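Local coordinates for protein translation initiation factor eIF2B subunit delta (Schizosaccharomyces pombe, PDB 5B04) that forms part of the decameric eIF2B complex, which catalyses exchange of GDP for GTP on the gamma subunit of translation initiation factor eIF2, at residues G[160-164]-G[205-211]; G[350-356]-G[431-437]; G[380-384]-G[455-459]; G[398-402]-G[416-420]. One frame throughout, in Å; residues are numbered along the deposited sequence.

Contact 1. Residues G[160-164]-G[205-211]; sequences SNQRC and RPLSISM. With PO4 (phosphate ion), chain P; PO4 (phosphate ion), chain O.
The guanidinium of Arg163 lies flat on that of Arg205, centres 3.4 Å apart and planes at 15°, with Arg163 NH1 only 3.1 Å from Arg205 NH2. Residues 160-164 are the first turn of helix 160-177; residues 205-208 run extended into helix 209-224, with Ser208 at its N-cap. The helix starts meet where the CA atoms of Cys164 and Met211 are 4.9 Å apart. Arg163 (chi1 m, chi2 t, chi3 p) reaches along the extended residues: Ser208 CB covers the guanidinium face opposite Arg205, 3.6 Å from Arg163 CZ, and Met211 SD lies 3.7 Å from Arg163 NE. Ser210 OG (chi1 p) donates to Ser160 O at 2.9 Å and receives a 2.6 Å bond from Ser208 OG. Ser160 N gives a 2.6 Å hydrogen bond to O3 of phosphate P, and Ser160 OG lies 2.7 Å from O3 of phosphate O, both ions probably from the crystallisation liquor. An anion at an N-terminal NH, here Ser160 N, is characteristic of a helix start. Arg163 NH1 hydrogen-bonds Tyr432; the like charges lie close, partly offset by the salt bridge of Arg205 to Glu394 and the nearby phosphate P.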
# COMPACT_ATOMS: atom_id res chain seq x y z
N SER G 160 27.02 -8.04 -14.45
CA SER G 160 26.48 -7.92 -15.81
C SER G 160 27.44 -7.40 -16.87
O SER G 160 27.47 -7.92 -17.99
CB SER G 160 25.24 -7.02 -15.79
OG SER G 160 25.57 -5.71 -15.37
N ASN G 161 28.21 -6.37 -16.54
CA ASN G 161 29.13 -5.77 -17.50
C ASN G 161 30.20 -6.75 -17.96
O ASN G 161 30.41 -6.93 -19.16
CB ASN G 161 29.79 -4.52 -16.91
CG ASN G 161 29.35 -3.25 -17.60
OD1 ASN G 161 29.05 -3.25 -18.79
ND2 ASN G 161 29.32 -2.15 -16.86
N GLN G 162 30.88 -7.38 -17.01
CA GLN G 162 31.93 -8.33 -17.32
C GLN G 162 31.34 -9.63 -17.87
O GLN G 162 31.95 -10.29 -18.71
CB GLN G 162 32.79 -8.62 -16.09
CG GLN G 162 34.10 -9.31 -16.40
CD GLN G 162 35.00 -8.49 -17.30
OE1 GLN G 162 35.09 -7.27 -17.15
NE2 GLN G 162 35.65 -9.15 -18.25
N ARG G 163 30.16 -9.99 -17.38
CA ARG G 163 29.45 -11.17 -17.87
C ARG G 163 29.21 -11.08 -19.37
O ARG G 163 29.36 -12.06 -20.09
CB ARG G 163 28.11 -11.34 -17.14
CG ARG G 163 28.24 -11.79 -15.70
CD ARG G 163 26.98 -11.58 -14.89
NE ARG G 163 25.95 -12.58 -15.15
CZ ARG G 163 24.77 -12.60 -14.56
NH1 ARG G 163 24.45 -11.67 -13.67
NH2 ARG G 163 23.89 -13.55 -14.85
N CYS G 164 28.84 -9.89 -19.82
CA CYS G 164 28.55 -9.66 -21.23
C CYS G 164 29.82 -9.72 -22.08
O CYS G 164 29.83 -10.31 -23.16
CB CYS G 164 27.85 -8.32 -21.42
SG CYS G 164 27.18 -8.06 -23.07
N ARG G 205 23.39 -20.59 -14.94
CA ARG G 205 22.89 -19.37 -14.32
C ARG G 205 22.03 -18.59 -15.31
O ARG G 205 22.43 -18.40 -16.46
CB ARG G 205 24.03 -18.49 -13.81
CG ARG G 205 23.56 -17.13 -13.33
CD ARG G 205 24.63 -16.36 -12.58
NE ARG G 205 24.05 -15.21 -11.90
CZ ARG G 205 24.73 -14.13 -11.53
NH1 ARG G 205 26.02 -14.04 -11.79
NH2 ARG G 205 24.11 -13.13 -10.91
N PRO G 206 20.84 -18.14 -14.86
CA PRO G 206 19.93 -17.32 -15.67
C PRO G 206 20.63 -16.13 -16.31
O PRO G 206 21.43 -15.45 -15.65
CB PRO G 206 18.89 -16.86 -14.65
CG PRO G 206 18.86 -17.95 -13.64
CD PRO G 206 20.27 -18.46 -13.54
N LEU G 207 20.34 -15.88 -17.58
CA LEU G 207 21.01 -14.84 -18.35
C LEU G 207 20.73 -13.44 -17.80
O LEU G 207 19.61 -13.12 -17.42
CB LEU G 207 20.58 -14.90 -19.81
CG LEU G 207 20.99 -16.14 -20.59
CD1 LEU G 207 20.37 -16.13 -21.98
CD2 LEU G 207 22.50 -16.23 -20.68
N SER G 208 21.78 -12.62 -17.75
CA SER G 208 21.62 -11.22 -17.38
C SER G 208 20.99 -10.47 -18.54
O SER G 208 21.03 -10.95 -19.68
CB SER G 208 22.97 -10.61 -17.00
OG SER G 208 23.63 -10.07 -18.13
N ILE G 209 20.41 -9.31 -18.26
CA ILE G 209 19.81 -8.49 -19.31
C ILE G 209 20.85 -8.09 -20.34
O ILE G 209 20.61 -8.16 -21.55
CB ILE G 209 19.14 -7.23 -18.72
CG1 ILE G 209 17.88 -7.60 -17.95
CG2 ILE G 209 18.81 -6.23 -19.82
CD1 ILE G 209 16.77 -8.15 -18.83
N SER G 210 22.02 -7.68 -19.86
CA SER G 210 23.13 -7.29 -20.73
C SER G 210 23.55 -8.44 -21.65
O SER G 210 23.89 -8.22 -22.81
CB SER G 210 24.33 -6.83 -19.90
OG SER G 210 24.73 -7.83 -18.98
N MET G 211 23.51 -9.66 -21.12
CA MET G 211 23.85 -10.84 -21.90
C MET G 211 22.77 -11.14 -22.92
O MET G 211 23.06 -11.45 -24.08
CB MET G 211 24.07 -12.04 -20.98
CG MET G 211 25.27 -11.90 -20.05
SD MET G 211 25.30 -13.13 -18.74
CE MET G 211 25.64 -14.63 -19.67
P PO4 P . 24.74 -7.45 -11.70
O1 PO4 P . 23.89 -6.38 -11.07
O2 PO4 P . 23.88 -8.34 -12.57
O3 PO4 P . 25.81 -6.81 -12.55
O4 PO4 P . 25.38 -8.29 -10.62
P PO4 O . 28.24 -3.93 -12.73
O1 PO4 O . 28.20 -2.45 -12.43
O2 PO4 O . 27.74 -4.70 -11.53
O3 PO4 O . 27.37 -4.24 -13.93
O4 PO4 O . 29.66 -4.35 -13.03

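Contact 2. Residues G[350-356]-G[431-437]; sequences GALYSRA and KYDVTPP. With PO4 (phosphate ion), chain P.
An antiparallel strand pair, 352-355 with 432-435, forms the middle of a small four-stranded sheet; the short axes approach to 4.4 Å with N-to-C directions at 149°. Leu352 faces Thr435 as a hydrogen-bonded pair: Leu352 N to Thr435 O is 2.8 Å and Thr435 N to Leu352 O 2.7 Å. Tyr353 and Val434 form the next, non-hydrogen-bonded pair, CA atoms 4.7 Å apart. Ser354 opposes Asp433, with Ser354 N to Asp433 O at 3.2 Å, and Arg355 opposes Tyr432. Side chains alternate: Leu352, Ser354, Asp433 and Thr435 share one face, where helix 358-367 packs, and Tyr353 and Val434 the other, while those of Arg355 and Tyr432 diverge. Tyr353 (chi1 t) brings CD1 to 3.7 Å from Val434 CG2, and its ring lies nearly parallel to that of Tyr432 (chi1 m) but slid aside, centroids 5.1 Å apart. At one end Arg355, with chi1 to chi3 all m, curls back so that NE donates to Lys431 O at 2.8 Å; its NH1 has a salt bridge to Glu306. Tyr432 OH gives a 2.9 Å hydrogen bond to O2 of phosphate P. At the other end Pro437 CG packs 3.6 Å from Ala351 N. Asp433 hydrogen-bonds Ser359 and touches Phe271 of the neighbouring beta subunit. Alternating hydrogen-bonded and non-hydrogen-bonded pairs, with CA-H···O contacts such as Tyr353 CA to Asp433 O at 3.5 Å, are typical of a twisted antiparallel beta-sheet.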
# COMPACT_ATOMS: atom_id res chain seq x y z
N GLY G 350 11.21 3.47 -16.46
CA GLY G 350 12.12 4.39 -15.81
C GLY G 350 12.69 3.84 -14.51
O GLY G 350 13.48 4.51 -13.85
N ALA G 351 12.28 2.63 -14.16
CA ALA G 351 12.73 2.01 -12.91
C ALA G 351 14.12 1.40 -13.05
O ALA G 351 14.50 0.95 -14.13
CB ALA G 351 11.73 0.96 -12.46
N LEU G 352 14.86 1.39 -11.95
CA LEU G 352 16.20 0.82 -11.93
C LEU G 352 16.18 -0.61 -11.40
O LEU G 352 15.66 -0.88 -10.32
CB LEU G 352 17.14 1.68 -11.08
CG LEU G 352 18.48 1.08 -10.66
CD1 LEU G 352 19.33 0.76 -11.88
CD2 LEU G 352 19.22 2.02 -9.72
N TYR G 353 16.76 -1.53 -12.17
CA TYR G 353 16.81 -2.93 -11.79
C TYR G 353 18.24 -3.33 -11.43
O TYR G 353 19.03 -3.68 -12.31
CB TYR G 353 16.27 -3.81 -12.92
CG TYR G 353 16.20 -5.29 -12.60
CD1 TYR G 353 15.13 -5.82 -11.90
CD2 TYR G 353 17.20 -6.16 -13.03
CE1 TYR G 353 15.06 -7.17 -11.61
CE2 TYR G 353 17.14 -7.51 -12.75
CZ TYR G 353 16.07 -8.01 -12.04
OH TYR G 353 16.01 -9.36 -11.76
N SER G 354 18.57 -3.27 -10.15
CA SER G 354 19.92 -3.59 -9.69
C SER G 354 19.89 -4.58 -8.53
O SER G 354 18.92 -5.32 -8.35
CB SER G 354 20.65 -2.32 -9.27
OG SER G 354 21.98 -2.60 -8.87
N ARG G 355 20.96 -4.59 -7.74
CA ARG G 355 21.11 -5.55 -6.64
C ARG G 355 20.05 -5.37 -5.56
O ARG G 355 19.45 -4.30 -5.44
CB ARG G 355 22.51 -5.45 -6.03
CG ARG G 355 23.62 -5.93 -6.95
CD ARG G 355 23.38 -7.36 -7.42
NE ARG G 355 23.02 -8.25 -6.32
CZ ARG G 355 23.89 -8.93 -5.58
NH1 ARG G 355 25.19 -8.82 -5.83
NH2 ARG G 355 23.47 -9.71 -4.60
N ALA G 356 19.86 -6.42 -4.77
CA ALA G 356 18.70 -6.58 -3.87
C ALA G 356 18.42 -5.41 -2.92
O ALA G 356 17.26 -5.18 -2.56
CB ALA G 356 18.87 -7.86 -3.07
N LYS G 431 18.48 -11.79 -5.48
CA LYS G 431 19.68 -11.11 -5.94
C LYS G 431 19.38 -9.69 -6.39
O LYS G 431 20.24 -8.81 -6.30
CB LYS G 431 20.34 -11.89 -7.08
CG LYS G 431 21.04 -13.16 -6.65
CD LYS G 431 22.31 -13.39 -7.45
CE LYS G 431 23.08 -14.59 -6.93
NZ LYS G 431 24.40 -14.75 -7.60
N TYR G 432 18.17 -9.45 -6.88
CA TYR G 432 17.86 -8.18 -7.52
C TYR G 432 16.70 -7.42 -6.90
O TYR G 432 16.08 -7.88 -5.94
CB TYR G 432 17.61 -8.42 -9.01
CG TYR G 432 18.82 -8.97 -9.72
CD1 TYR G 432 19.91 -8.16 -10.00
CD2 TYR G 432 18.88 -10.31 -10.08
CE1 TYR G 432 21.03 -8.66 -10.64
CE2 TYR G 432 20.00 -10.82 -10.72
CZ TYR G 432 21.07 -9.99 -11.00
OH TYR G 432 22.18 -10.50 -11.63
N ASP G 433 16.40 -6.26 -7.48
CA ASP G 433 15.57 -5.27 -6.82
C ASP G 433 15.09 -4.20 -7.79
O ASP G 433 15.89 -3.61 -8.52
CB ASP G 433 16.37 -4.63 -5.68
CG ASP G 433 15.51 -3.87 -4.71
OD1 ASP G 433 14.27 -4.08 -4.71
OD2 ASP G 433 16.08 -3.08 -3.93
N VAL G 434 13.79 -3.95 -7.81
CA VAL G 434 13.22 -2.94 -8.70
C VAL G 434 13.02 -1.61 -7.98
O VAL G 434 12.14 -1.48 -7.13
CB VAL G 434 11.88 -3.40 -9.30
CG1 VAL G 434 11.28 -2.30 -10.17
CG2 VAL G 434 12.07 -4.68 -10.10
N THR G 435 13.84 -0.62 -8.33
CA THR G 435 13.74 0.70 -7.73
C THR G 435 12.87 1.62 -8.59
O THR G 435 13.23 1.93 -9.72
CB THR G 435 15.13 1.34 -7.56
OG1 THR G 435 16.05 0.38 -7.03
CG2 THR G 435 15.05 2.53 -6.62
N PRO G 436 11.73 2.05 -8.04
CA PRO G 436 10.75 2.90 -8.73
C PRO G 436 11.37 4.18 -9.29
O PRO G 436 12.28 4.73 -8.68
CB PRO G 436 9.72 3.22 -7.64
CG PRO G 436 10.39 2.90 -6.35
CD PRO G 436 11.31 1.77 -6.65
N PRO G 437 10.86 4.65 -10.44
CA PRO G 437 11.37 5.82 -11.17
C PRO G 437 11.40 7.09 -10.32
O PRO G 437 12.32 7.90 -10.47
CB PRO G 437 10.39 5.97 -12.33
CG PRO G 437 9.83 4.61 -12.52
CD PRO G 437 9.74 4.02 -11.15
P PO4 P . 24.74 -7.45 -11.70
O1 PO4 P . 23.89 -6.38 -11.07
O2 PO4 P . 23.88 -8.34 -12.57
O3 PO4 P . 25.81 -6.81 -12.55
O4 PO4 P . 25.38 -8.29 -10.62

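Contact 3. Residues G[380-384]-G[455-459]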
# COMPACT_ATOMS: atom_id res chain seq x y z
N LYS G 380 22.10 -1.99 -21.83
CA LYS G 380 21.48 -2.70 -20.71
C LYS G 380 20.06 -2.21 -20.47
O LYS G 380 19.41 -2.60 -19.50
CB LYS G 380 22.33 -2.56 -19.45
CG LYS G 380 23.66 -3.30 -19.52
CD LYS G 380 24.36 -3.36 -18.17
CE LYS G 380 24.78 -1.98 -17.71
NZ LYS G 380 25.64 -2.05 -16.49
N PHE G 381 19.58 -1.34 -21.35
CA PHE G 381 18.18 -0.92 -21.32
C PHE G 381 17.33 -2.08 -21.82
O PHE G 381 17.78 -2.86 -22.66
CB PHE G 381 17.94 0.32 -22.18
CG PHE G 381 18.55 1.59 -21.63
CD1 PHE G 381 19.47 1.56 -20.59
CD2 PHE G 381 18.18 2.82 -22.15
CE1 PHE G 381 20.02 2.73 -20.10
CE2 PHE G 381 18.73 3.99 -21.66
CZ PHE G 381 19.65 3.95 -20.63
N THR G 382 16.11 -2.21 -21.31
CA THR G 382 15.24 -3.30 -21.73
C THR G 382 13.81 -2.83 -21.98
O THR G 382 13.37 -1.81 -21.46
CB THR G 382 15.22 -4.43 -20.68
OG1 THR G 382 14.50 -5.56 -21.20
CG2 THR G 382 14.55 -3.96 -19.39
N GLU G 383 13.09 -3.58 -22.81
CA GLU G 383 11.69 -3.29 -23.10
C GLU G 383 10.80 -3.75 -21.95
O GLU G 383 9.63 -3.38 -21.87
CB GLU G 383 11.26 -3.96 -24.40
CG GLU G 383 11.94 -3.43 -25.65
CD GLU G 383 11.47 -4.13 -26.91
OE1 GLU G 383 11.63 -5.36 -27.00
OE2 GLU G 383 10.94 -3.44 -27.81
N ARG G 384 11.37 -4.56 -21.06
CA ARG G 384 10.63 -5.16 -19.96
C ARG G 384 10.19 -4.14 -18.92
O ARG G 384 10.95 -3.24 -18.56
CB ARG G 384 11.46 -6.26 -19.30
CG ARG G 384 10.69 -7.14 -18.33
CD ARG G 384 11.43 -8.44 -18.06
NE ARG G 384 12.52 -8.27 -17.10
CZ ARG G 384 13.47 -9.18 -16.89
NH1 ARG G 384 13.47 -10.32 -17.57
NH2 ARG G 384 14.42 -8.95 -16.00
N VAL G 455 14.03 6.32 -20.98
CA VAL G 455 14.67 5.09 -21.43
C VAL G 455 14.05 4.50 -22.71
O VAL G 455 14.78 4.18 -23.65
CB VAL G 455 14.67 4.01 -20.32
CG1 VAL G 455 14.78 2.61 -20.91
CG2 VAL G 455 15.78 4.28 -19.33
N PRO G 456 12.71 4.36 -22.77
CA PRO G 456 12.16 3.74 -23.98
C PRO G 456 12.36 4.58 -25.24
O PRO G 456 12.25 4.06 -26.35
CB PRO G 456 10.67 3.59 -23.66
CG PRO G 456 10.40 4.64 -22.66
CD PRO G 456 11.63 4.73 -21.82
N ALA G 457 12.65 5.87 -25.06
CA ALA G 457 12.94 6.74 -26.19
C ALA G 457 14.29 6.39 -26.81
O ALA G 457 14.44 6.38 -28.03
CB ALA G 457 12.92 8.20 -25.75
N ILE G 458 15.27 6.10 -25.96
CA ILE G 458 16.62 5.77 -26.40
C ILE G 458 16.63 4.47 -27.20
O ILE G 458 17.37 4.33 -28.18
CB ILE G 458 17.59 5.66 -25.19
CG1 ILE G 458 18.25 7.01 -24.92
CG2 ILE G 458 18.67 4.62 -25.44
CD1 ILE G 458 17.31 8.08 -24.43
N ILE G 459 15.77 3.53 -26.81
CA ILE G 459 15.68 2.23 -27.48
C ILE G 459 15.25 2.40 -28.94
O ILE G 459 15.54 1.56 -29.79
CB ILE G 459 14.71 1.29 -26.74
CG1 ILE G 459 15.06 1.24 -25.25
CG2 ILE G 459 14.74 -0.11 -27.34
CD1 ILE G 459 14.31 0.17 -24.48
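An aromatic ring set against the first turn of a helix joins the loop after strand 372-375 of the Rossmann-like domain to the C-terminal helix 455-461. Phe381 is the main bump. Its ring lies against the surface formed by Val455 and Ile458, side chains three residues apart on the same side of the helix, and CD2 meets both: Val455 CG1 at 3.6 Å and Ile458 CG2 at 3.8 Å. Val455 CG2 sits over the ring face, 4.1 Å from the centroid and 22° off the normal, a CH-pi contact. Met346 of strand 345-346 touches both Phe381 and Val455. The second bump comes from the helix: Ile459, chi1 m and chi2 t, stretches its CD1 into the bend of the loop, 4.3 Å from Phe381 CB and 4.5 Å from Glu383 CG. No hydrogen bond crosses; the fit is apolar. The loop includes an ST turn, Arg384 N donating to Thr382 OG1 at 3.3 Å, while Thr382 O lies 3.7 Å from Ile459 CD1.

Contact 4. Residues G[398-402]-G[416-420]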
# COMPACT_ATOMS: atom_id res chain seq x y z
N GLY G 398 19.88 -20.69 -0.64
CA GLY G 398 19.41 -20.39 0.70
C GLY G 398 20.44 -20.71 1.77
O GLY G 398 20.40 -20.15 2.87
N ASP G 399 21.37 -21.59 1.44
CA ASP G 399 22.41 -22.00 2.37
C ASP G 399 23.40 -20.87 2.65
O ASP G 399 24.12 -20.90 3.65
CB ASP G 399 23.15 -23.23 1.84
CG ASP G 399 22.23 -24.40 1.58
OD1 ASP G 399 21.20 -24.52 2.28
OD2 ASP G 399 22.52 -25.20 0.67
N GLN G 400 23.44 -19.89 1.76
CA GLN G 400 24.29 -18.71 1.94
C GLN G 400 23.90 -17.92 3.18
O GLN G 400 24.73 -17.25 3.79
CB GLN G 400 24.22 -17.81 0.70
CG GLN G 400 25.30 -18.08 -0.33
CD GLN G 400 26.68 -17.66 0.14
OE1 GLN G 400 27.04 -16.48 0.06
NE2 GLN G 400 27.45 -18.61 0.63
N LEU G 401 22.62 -18.02 3.55
CA LEU G 401 22.08 -17.27 4.68
C LEU G 401 22.34 -17.97 6.01
O LEU G 401 22.18 -17.37 7.08
CB LEU G 401 20.58 -17.05 4.48
CG LEU G 401 20.07 -15.61 4.55
CD1 LEU G 401 20.95 -14.69 3.72
CD2 LEU G 401 18.63 -15.55 4.06
N VAL G 402 22.78 -19.21 5.98
CA VAL G 402 23.17 -19.91 7.20
C VAL G 402 24.38 -19.34 7.91
O VAL G 402 24.43 -19.34 9.11
CB VAL G 402 23.42 -21.39 6.91
CG1 VAL G 402 23.85 -22.12 8.17
CG2 VAL G 402 22.16 -22.01 6.37
N LEU G 416 20.29 -22.46 11.66
CA LEU G 416 19.42 -22.69 10.52
C LEU G 416 19.96 -23.69 9.53
O LEU G 416 19.42 -23.84 8.46
CB LEU G 416 19.18 -21.40 9.81
CG LEU G 416 18.51 -20.35 10.65
CD1 LEU G 416 18.13 -19.19 9.77
CD2 LEU G 416 17.27 -20.93 11.28
N ALA G 417 21.04 -24.35 9.87
CA ALA G 417 21.74 -25.18 8.93
C ALA G 417 20.88 -26.28 8.39
O ALA G 417 21.02 -26.66 7.25
CB ALA G 417 22.96 -25.75 9.57
N ASN G 418 20.02 -26.85 9.21
CA ASN G 418 19.18 -27.95 8.75
C ASN G 418 17.80 -27.48 8.31
O ASN G 418 16.82 -28.20 8.44
CB ASN G 418 19.04 -29.00 9.85
CG ASN G 418 18.57 -28.40 11.17
OD1 ASN G 418 19.06 -27.36 11.60
ND2 ASN G 418 17.62 -29.06 11.81
N TRP G 419 17.74 -26.27 7.76
CA TRP G 419 16.47 -25.64 7.40
C TRP G 419 15.75 -26.38 6.27
O TRP G 419 14.53 -26.31 6.15
CB TRP G 419 16.70 -24.19 6.98
CG TRP G 419 17.46 -24.04 5.70
CD1 TRP G 419 18.81 -24.13 5.53
CD2 TRP G 419 16.91 -23.78 4.41
NE1 TRP G 419 19.13 -23.93 4.21
CE2 TRP G 419 17.98 -23.72 3.50
CE3 TRP G 419 15.61 -23.59 3.93
CZ2 TRP G 419 17.80 -23.48 2.14
CZ3 TRP G 419 15.43 -23.35 2.58
CH2 TRP G 419 16.52 -23.29 1.70
N LYS G 420 16.52 -27.10 5.45
CA LYS G 420 15.96 -27.89 4.36
C LYS G 420 15.01 -28.95 4.90
O LYS G 420 13.99 -29.26 4.29
CB LYS G 420 17.07 -28.54 3.54
CG LYS G 420 18.12 -27.57 3.03
CD LYS G 420 17.71 -26.94 1.71
CE LYS G 420 18.51 -27.52 0.55
NZ LYS G 420 19.97 -27.29 0.72
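Leu416 opens a type I beta turn that ends at Trp419, closed by a weak 3.0 Å hydrogen bond from Trp419 N to Leu416 O. Leu416 O lies 3.9 Å from Val402 CG2, while its side chain packs on Leu427 of strand 425-435 and on His249 of the neighbouring beta subunit. Ala417 comes next, and its CA and CB lie 3.8 and 4.0 Å from Val402 CG1. Trp419, past the apex of the turn, points toward the short 3-10 segment 398-400. Its NE1 donates to Asp399 OD1 at 2.9 Å, its CD1 lies 4.1 Å from Val402 CG2, and its CZ2 is 3.8 Å from Gly398 CA, where a CB would clash with the ring. Lys420 then folds its NZ back to Asp399, forming a salt bridge at 3.3 Å to OD2 whose hydrogen bonds are weak. Asp399 thus takes the indole and the ammonium on one carboxylate. The contact joins the two arms of the long connection between neighbouring antiparallel strands 395-396 and 425-435, an elaborated beta-hairpin loop.

In the fold
Contacts 1 and 2 meet directly where Arg163 NH1 lies 3.3 Å from Tyr432 OH, a probable hydrogen bond that links the helix starts to the small antiparallel sheet. Phosphate P, probably from the crystallisation liquor, sits at the same junction, hydrogen-bonded by both Ser160 N and Tyr432 OH. Contact 3 also touches contact 1, Lys380 CG being 3.6 Å from Ser210 CB; the centres of contacts 1 and 3 are about 16 Å apart. Contacts 2 and 3 interleave along the sequence, whereas contact 4 is nested inside both. It lies remote, its centre about 26 Å from that of contact 2 and about 38 Å from that of contact 3, these last two, contacts 3 and 4, lying on opposite sides of the chain's centre.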